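Putative adhesin (PDB 5FX8) is a putative yeast cell-wall adhesin that may mediate cell-cell interaction, represented here by its N-terminal part with two cohesin-like domains. Local coordinates at residues C[58-61]-C[62-65]; C[112-116]-C[117-121]. All blocks are in the same frame, centred on the assembly; numbering follows the deposited sequence.

Interaction 1. Residues C[58-61]-C[62-65]; sequences QYPD and SVDP
A type I beta turn, P60 to V63, carries the chain round at the tip of a surface loop, with D61 and S62 at its two corner positions. The turn closes with one backbone bond, from V63 N to P60 O at 3.2 Å. It is nearly straight at the hydrogen, 171°, yet the donor sits well above the carbonyl plane, 57° out of it. The peptide bond between Y59 and P60 is cis, which kinks the chain just before the turn. Beside the closing bond, P60 and V63 lie side by side and point the same way, and CD of the proline ring meets V63 CG2 at 3.8 Å. V63 has CG1 anti to its backbone nitrogen (chi1 174°), and this leaves CG2 as the branch that faces the ring.

Further from the tip a water spans the loop: it accepts from Y59 N at 2.9 Å and donates to V63 O at 2.7 Å, joining backbone atoms that do not bond directly. Across the neck, the Q58 chain runs at about a right angle to the P65 ring, and Q58 CG lies 3.4 Å from P65 CD. Only the CG methylene of the glutamine makes this apolar contact; the chain extends beyond it.

The loop links strand 54-55 to strand 68-72 in the first cohesin-like domain. On its flank the Y59 ring makes a cation-pi contact with R305, just past strand 294-304, and its hydroxyl bonds the backbone O of D271, between strands 260-268 and 275-286, while P65 packs on F56 and S307.

Interaction 2. Residues C[112-116]-C[117-121]; sequences LKLSE and QFTES
E116 O, in the first turn of the short helix 116-120, is gripped by two sound donors. E120 N reaches it at 2.9 Å, nearly in line with the carbonyl, as the ordinary i to i+4 helix bond. The hydroxyl of T119 donates to it as well, with OG1 at 3.1 Å from E116 O and much further off the carbonyl direction, at a C=O...donor angle of 109°. That hydroxyl turns back to the preceding turn because OG1 stands between the backbone nitrogen and the carbonyl carbon (chi1 61°).

S115 is the N-cap. Its OG accepts from F118 N at 3.2 Å, capping a first-turn amide that lacks an i-4 helical acceptor; F118 N adds a weak bond to S115 O, the carbonyl that takes T119 N at 3.1 Å.

Apolar packing begins one residue earlier, where strand 101-114 ends. Both methyls of L114 lie against the CD2-CE2 side of the F118 ring, the closest approach being 3.7 Å from L114 CD2 to F118 CD2. The leucine meets the ring obliquely, and its CB also touches T119 CG2 at 3.7 Å. The F118 ring also meets that of H127, and L114 packs on L21, F25 and L54 within the domain.

Along the exposed flank E116 and E120 run side by side, their OE2 atoms 3.7 Å apart and their carboxylate planes turned by 41°. If both are ionised they should repel each other, a cost probably eased by solvent. The chemistry is thus divided: the buried S115 cap satisfies the F118 amide and the L114-F118 packing joins the strand end to the helix, while the acidic pair stays at the exposed side.

Overall arrangement
Both contacts lie within the first cohesin-like domain and come in series along the chain: interaction 1 closes before interaction 2 opens. Their centres are about 19 Å apart, and their nearest atoms about 7 Å, without touching. The loop of interaction 1 leaves strand 54-55, which pairs antiparallel with strand 101-114, the strand that runs into interaction 2; one mixed sheet therefore connects them. F56, just beyond strand 54-55, touches both P65 and L112. Interaction 1 is an exposed turn flanked by D271 and by R305 and S307, which come much later in the same chain, and interaction 2 is a partly buried strand-to-helix junction in a largely beta structure.

Interaction 1. Residues C[58-61]-C[62-65]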
ATOM      1  N   GLN C  58     -65.506   1.967 -14.470  1.00 22.95           N
ATOM      2  CA  GLN C  58     -66.064   2.177 -15.790  1.00 23.24           C
ATOM      3  C   GLN C  58     -64.957   2.471 -16.794  1.00 24.67           C
ATOM      4  O   GLN C  58     -64.215   3.438 -16.637  1.00 25.18           O
ATOM      5  CB  GLN C  58     -67.083   3.311 -15.731  1.00 27.40           C
ATOM      6  CG  GLN C  58     -68.367   2.896 -15.056  1.00 28.14           C
ATOM      7  CD  GLN C  58     -69.073   4.035 -14.379  1.00 44.59           C
ATOM      8  OE1 GLN C  58     -70.209   4.384 -14.727  1.00 44.75           O
ATOM      9  NE2 GLN C  58     -68.408   4.627 -13.387  1.00 48.36           N
ATOM     10  N   TYR C  59     -64.846   1.638 -17.817  1.00 24.45           N
ATOM     11  CA  TYR C  59     -64.060   2.005 -18.988  1.00 26.04           C
ATOM     12  C   TYR C  59     -64.666   1.354 -20.232  1.00 26.75           C
ATOM     13  O   TYR C  59     -64.797   0.131 -20.303  1.00 26.47           O
ATOM     14  CB  TYR C  59     -62.573   1.623 -18.845  1.00 25.20           C
ATOM     15  CG  TYR C  59     -61.756   2.249 -19.949  1.00 25.19           C
ATOM     16  CD1 TYR C  59     -61.418   3.590 -19.907  1.00 27.29           C
ATOM     17  CD2 TYR C  59     -61.389   1.524 -21.066  1.00 26.81           C
ATOM     18  CE1 TYR C  59     -60.700   4.181 -20.930  1.00 27.06           C
ATOM     19  CE2 TYR C  59     -60.674   2.110 -22.096  1.00 28.25           C
ATOM     20  CZ  TYR C  59     -60.334   3.442 -22.015  1.00 27.76           C
ATOM     21  OH  TYR C  59     -59.627   4.053 -23.016  1.00 31.22           O
ATOM     22  N   PRO C  60     -65.020   2.160 -21.242  1.00 28.00           N
ATOM     23  CA  PRO C  60     -64.882   3.608 -21.405  1.00 27.97           C
ATOM     24  C   PRO C  60     -65.696   4.409 -20.415  1.00 31.43           C
ATOM     25  O   PRO C  60     -66.510   3.857 -19.691  1.00 34.61           O
ATOM     26  CB  PRO C  60     -65.399   3.848 -22.821  1.00 29.34           C
ATOM     27  CG  PRO C  60     -65.285   2.571 -23.490  1.00 27.36           C
ATOM     28  CD  PRO C  60     -65.471   1.516 -22.484  1.00 26.56           C
ATOM     29  N   ASP C  61     -65.484   5.718 -20.399  1.00 34.15           N
ATOM     30  CA  ASP C  61     -66.171   6.579 -19.448  1.00 39.12           C
ATOM     31  C   ASP C  61     -67.691   6.438 -19.501  1.00 43.63           C
ATOM     32  O   ASP C  61     -68.367   6.734 -18.511  1.00 46.24           O
ATOM     33  CB  ASP C  61     -65.775   8.022 -19.730  1.00 45.55           C
ATOM     34  CG  ASP C  61     -65.631   8.828 -18.482  1.00 55.03           C
ATOM     35  OD1 ASP C  61     -66.664   9.051 -17.823  1.00 66.45           O
ATOM     36  OD2 ASP C  61     -64.495   9.253 -18.165  1.00 55.93           O
ATOM     37  N   SER C  62     -68.247   5.995 -20.625  1.00 42.74           N
ATOM     38  CA  SER C  62     -69.681   6.049 -20.854  1.00 34.44           C
ATOM     39  C   SER C  62     -70.377   4.706 -20.681  1.00 34.23           C
ATOM     40  O   SER C  62     -71.610   4.653 -20.744  1.00 30.82           O
ATOM     41  CB  SER C  62     -69.957   6.601 -22.258  1.00 33.96           C
ATOM     42  OG  SER C  62     -69.171   5.952 -23.239  1.00 32.74           O
ATOM     43  N   VAL C  63     -69.634   3.630 -20.456  1.00 30.17           N
ATOM     44  CA  VAL C  63     -70.195   2.290 -20.400  1.00 26.94           C
ATOM     45  C   VAL C  63     -70.319   1.862 -18.948  1.00 29.32           C
ATOM     46  O   VAL C  63     -69.337   1.876 -18.196  1.00 27.54           O
ATOM     47  CB  VAL C  63     -69.335   1.294 -21.187  1.00 27.06           C
ATOM     48  CG1 VAL C  63     -69.868  -0.101 -20.984  1.00 24.09           C
ATOM     49  CG2 VAL C  63     -69.308   1.679 -22.641  1.00 26.25           C
ATOM     50  N   ASP C  64     -71.525   1.448 -18.571  1.00 24.91           N
ATOM     51  CA  ASP C  64     -71.814   0.984 -17.228  1.00 19.95           C
ATOM     52  C   ASP C  64     -71.561  -0.511 -17.169  1.00 22.09           C
ATOM     53  O   ASP C  64     -72.277  -1.275 -17.827  1.00 21.38           O
ATOM     54  CB  ASP C  64     -73.249   1.304 -16.883  1.00 21.58           C
ATOM     55  CG  ASP C  64     -73.628   0.916 -15.486  1.00 20.35           C
ATOM     56  OD1 ASP C  64     -73.044  -0.024 -14.919  1.00 22.49           O
ATOM     57  OD2 ASP C  64     -74.562   1.538 -14.973  1.00 20.81           O
ATOM     58  N   PRO C  65     -70.570  -0.975 -16.408  1.00 21.97           N
ATOM     59  CA  PRO C  65     -70.226  -2.399 -16.430  1.00 19.82           C
ATOM     60  C   PRO C  65     -71.200  -3.254 -15.667  1.00 18.22           C
ATOM     61  O   PRO C  65     -71.109  -4.486 -15.724  1.00 20.72           O
ATOM     62  CB  PRO C  65     -68.841  -2.427 -15.783  1.00 21.15           C
ATOM     63  CG  PRO C  65     -68.810  -1.232 -14.905  1.00 19.42           C
ATOM     64  CD  PRO C  65     -69.670  -0.196 -15.547  1.00 19.42           C
TER
HETATM   65  O   HOH W   1     -67.298   0.098 -18.334  1.00 22.67           O

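Interaction 2. Residues C[112-116]-C[117-121]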
ATOM      1  N   LEU C 112     -64.848  -5.662  -8.644  1.00 22.63           N
ATOM      2  CA  LEU C 112     -64.945  -4.328  -8.085  1.00 20.66           C
ATOM      3  C   LEU C 112     -63.599  -3.925  -7.500  1.00 21.06           C
ATOM      4  O   LEU C 112     -62.751  -4.764  -7.202  1.00 20.50           O
ATOM      5  CB  LEU C 112     -66.031  -4.266  -7.001  1.00 18.72           C
ATOM      6  CG  LEU C 112     -67.382  -4.823  -7.425  1.00 18.19           C
ATOM      7  CD1 LEU C 112     -68.385  -4.738  -6.311  1.00 20.86           C
ATOM      8  CD2 LEU C 112     -67.878  -4.032  -8.575  1.00 20.49           C
ATOM      9  N   LYS C 113     -63.410  -2.625  -7.353  1.00 21.82           N
ATOM     10  CA  LYS C 113     -62.276  -2.051  -6.652  1.00 18.68           C
ATOM     11  C   LYS C 113     -62.749  -1.421  -5.349  1.00 23.47           C
ATOM     12  O   LYS C 113     -63.914  -1.047  -5.202  1.00 25.81           O
ATOM     13  CB  LYS C 113     -61.585  -0.989  -7.502  1.00 18.87           C
ATOM     14  CG  LYS C 113     -60.883  -1.499  -8.732  1.00 20.84           C
ATOM     15  CD  LYS C 113     -59.759  -2.468  -8.394  1.00 25.74           C
ATOM     16  CE  LYS C 113     -58.651  -2.429  -9.441  1.00 26.03           C
ATOM     17  NZ  LYS C 113     -57.971  -1.086  -9.486  1.00 33.96           N
ATOM     18  N   LEU C 114     -61.835  -1.286  -4.399  1.00 23.67           N
ATOM     19  CA  LEU C 114     -62.151  -0.549  -3.189  1.00 22.82           C
ATOM     20  C   LEU C 114     -62.148   0.942  -3.481  1.00 25.61           C
ATOM     21  O   LEU C 114     -61.323   1.428  -4.248  1.00 30.41           O
ATOM     22  CB  LEU C 114     -61.151  -0.879  -2.088  1.00 26.33           C
ATOM     23  CG  LEU C 114     -61.326  -2.246  -1.422  1.00 24.58           C
ATOM     24  CD1 LEU C 114     -60.101  -2.581  -0.632  1.00 23.65           C
ATOM     25  CD2 LEU C 114     -62.535  -2.237  -0.518  1.00 25.39           C
ATOM     26  N   SER C 115     -63.076   1.671  -2.874  1.00 27.72           N
ATOM     27  CA  SER C 115     -63.138   3.114  -3.083  1.00 31.92           C
ATOM     28  C   SER C 115     -61.925   3.833  -2.494  1.00 35.17           C
ATOM     29  O   SER C 115     -61.300   3.376  -1.538  1.00 33.21           O
ATOM     30  CB  SER C 115     -64.403   3.690  -2.458  1.00 32.37           C
ATOM     31  OG  SER C 115     -64.397   3.521  -1.056  1.00 32.43           O
ATOM     32  N   GLU C 116     -61.611   4.995  -3.064  1.00 36.83           N
ATOM     33  CA  GLU C 116     -60.565   5.826  -2.487  1.00 39.14           C
ATOM     34  C   GLU C 116     -60.896   6.175  -1.051  1.00 38.78           C
ATOM     35  O   GLU C 116     -60.059   6.022  -0.157  1.00 40.31           O
ATOM     36  CB  GLU C 116     -60.386   7.098  -3.304  1.00 46.48           C
ATOM     37  CG  GLU C 116     -59.431   6.996  -4.471  1.00 48.89           C
ATOM     38  CD  GLU C 116     -59.022   8.366  -4.968  1.00 60.28           C
ATOM     39  OE1 GLU C 116     -59.860   9.060  -5.584  1.00 64.28           O
ATOM     40  OE2 GLU C 116     -57.871   8.771  -4.713  1.00 64.81           O
ATOM     41  N   GLN C 117     -62.130   6.628  -0.813  1.00 39.95           N
ATOM     42  CA  GLN C 117     -62.536   7.057   0.521  1.00 41.58           C
ATOM     43  C   GLN C 117     -62.223   5.989   1.555  1.00 40.45           C
ATOM     44  O   GLN C 117     -61.786   6.295   2.672  1.00 40.00           O
ATOM     45  CB  GLN C 117     -64.026   7.401   0.524  1.00 45.61           C
ATOM     46  CG  GLN C 117     -64.580   7.886   1.864  1.00 52.96           C
ATOM     47  CD  GLN C 117     -65.222   9.266   1.774  1.00 69.79           C
ATOM     48  OE1 GLN C 117     -66.083   9.508   0.924  1.00 71.84           O
ATOM     49  NE2 GLN C 117     -64.797  10.179   2.644  1.00 56.35           N
ATOM     50  N   PHE C 118     -62.397   4.725   1.187  1.00 37.77           N
ATOM     51  CA  PHE C 118     -62.126   3.665   2.139  1.00 36.11           C
ATOM     52  C   PHE C 118     -60.635   3.423   2.293  1.00 35.09           C
ATOM     53  O   PHE C 118     -60.159   3.199   3.410  1.00 38.88           O
ATOM     54  CB  PHE C 118     -62.829   2.378   1.722  1.00 33.19           C
ATOM     55  CG  PHE C 118     -62.371   1.179   2.489  1.00 33.33           C
ATOM     56  CD1 PHE C 118     -62.798   0.967   3.785  1.00 30.99           C
ATOM     57  CD2 PHE C 118     -61.488   0.276   1.925  1.00 30.92           C
ATOM     58  CE1 PHE C 118     -62.357  -0.128   4.499  1.00 30.79           C
ATOM     59  CE2 PHE C 118     -61.054  -0.814   2.637  1.00 30.17           C
ATOM     60  CZ  PHE C 118     -61.489  -1.016   3.927  1.00 29.72           C
ATOM     61  N   THR C 119     -59.884   3.469   1.196  1.00 35.43           N
ATOM     62  CA  THR C 119     -58.490   3.063   1.256  1.00 35.79           C
ATOM     63  C   THR C 119     -57.584   4.124   1.857  1.00 37.72           C
ATOM     64  O   THR C 119     -56.516   3.773   2.363  1.00 36.85           O
ATOM     65  CB  THR C 119     -57.963   2.685  -0.126  1.00 34.39           C
ATOM     66  OG1 THR C 119     -58.037   3.816  -0.997  1.00 37.30           O
ATOM     67  CG2 THR C 119     -58.749   1.534  -0.705  1.00 30.10           C
ATOM     68  N   GLU C 120     -57.973   5.404   1.810  1.00 40.04           N
ATOM     69  CA  GLU C 120     -57.171   6.432   2.470  1.00 42.20           C
ATOM     70  C   GLU C 120     -57.007   6.120   3.949  1.00 43.06           C
ATOM     71  O   GLU C 120     -55.902   6.184   4.496  1.00 45.05           O
ATOM     72  CB  GLU C 120     -57.802   7.814   2.300  1.00 45.09           C
ATOM     73  CG  GLU C 120     -58.217   8.155   0.892  1.00 48.25           C
ATOM     74  CD  GLU C 120     -57.131   8.771   0.076  1.00 56.89           C
ATOM     75  OE1 GLU C 120     -55.999   8.816   0.540  1.00 68.75           O
ATOM     76  OE2 GLU C 120     -57.402   9.192  -1.048  1.00 60.57           O
ATOM     77  N   SER C 121     -58.101   5.764   4.610  1.00 44.86           N
ATOM     78  CA  SER C 121     -58.112   5.561   6.044  1.00 39.76           C
ATOM     79  C   SER C 121     -58.200   4.094   6.427  1.00 39.28           C
ATOM     80  O   SER C 121     -58.473   3.787   7.587  1.00 39.40           O
ATOM     81  CB  SER C 121     -59.274   6.337   6.653  1.00 39.88           C
ATOM     82  OG  SER C 121     -60.477   5.958   6.022  1.00 42.43           O
TER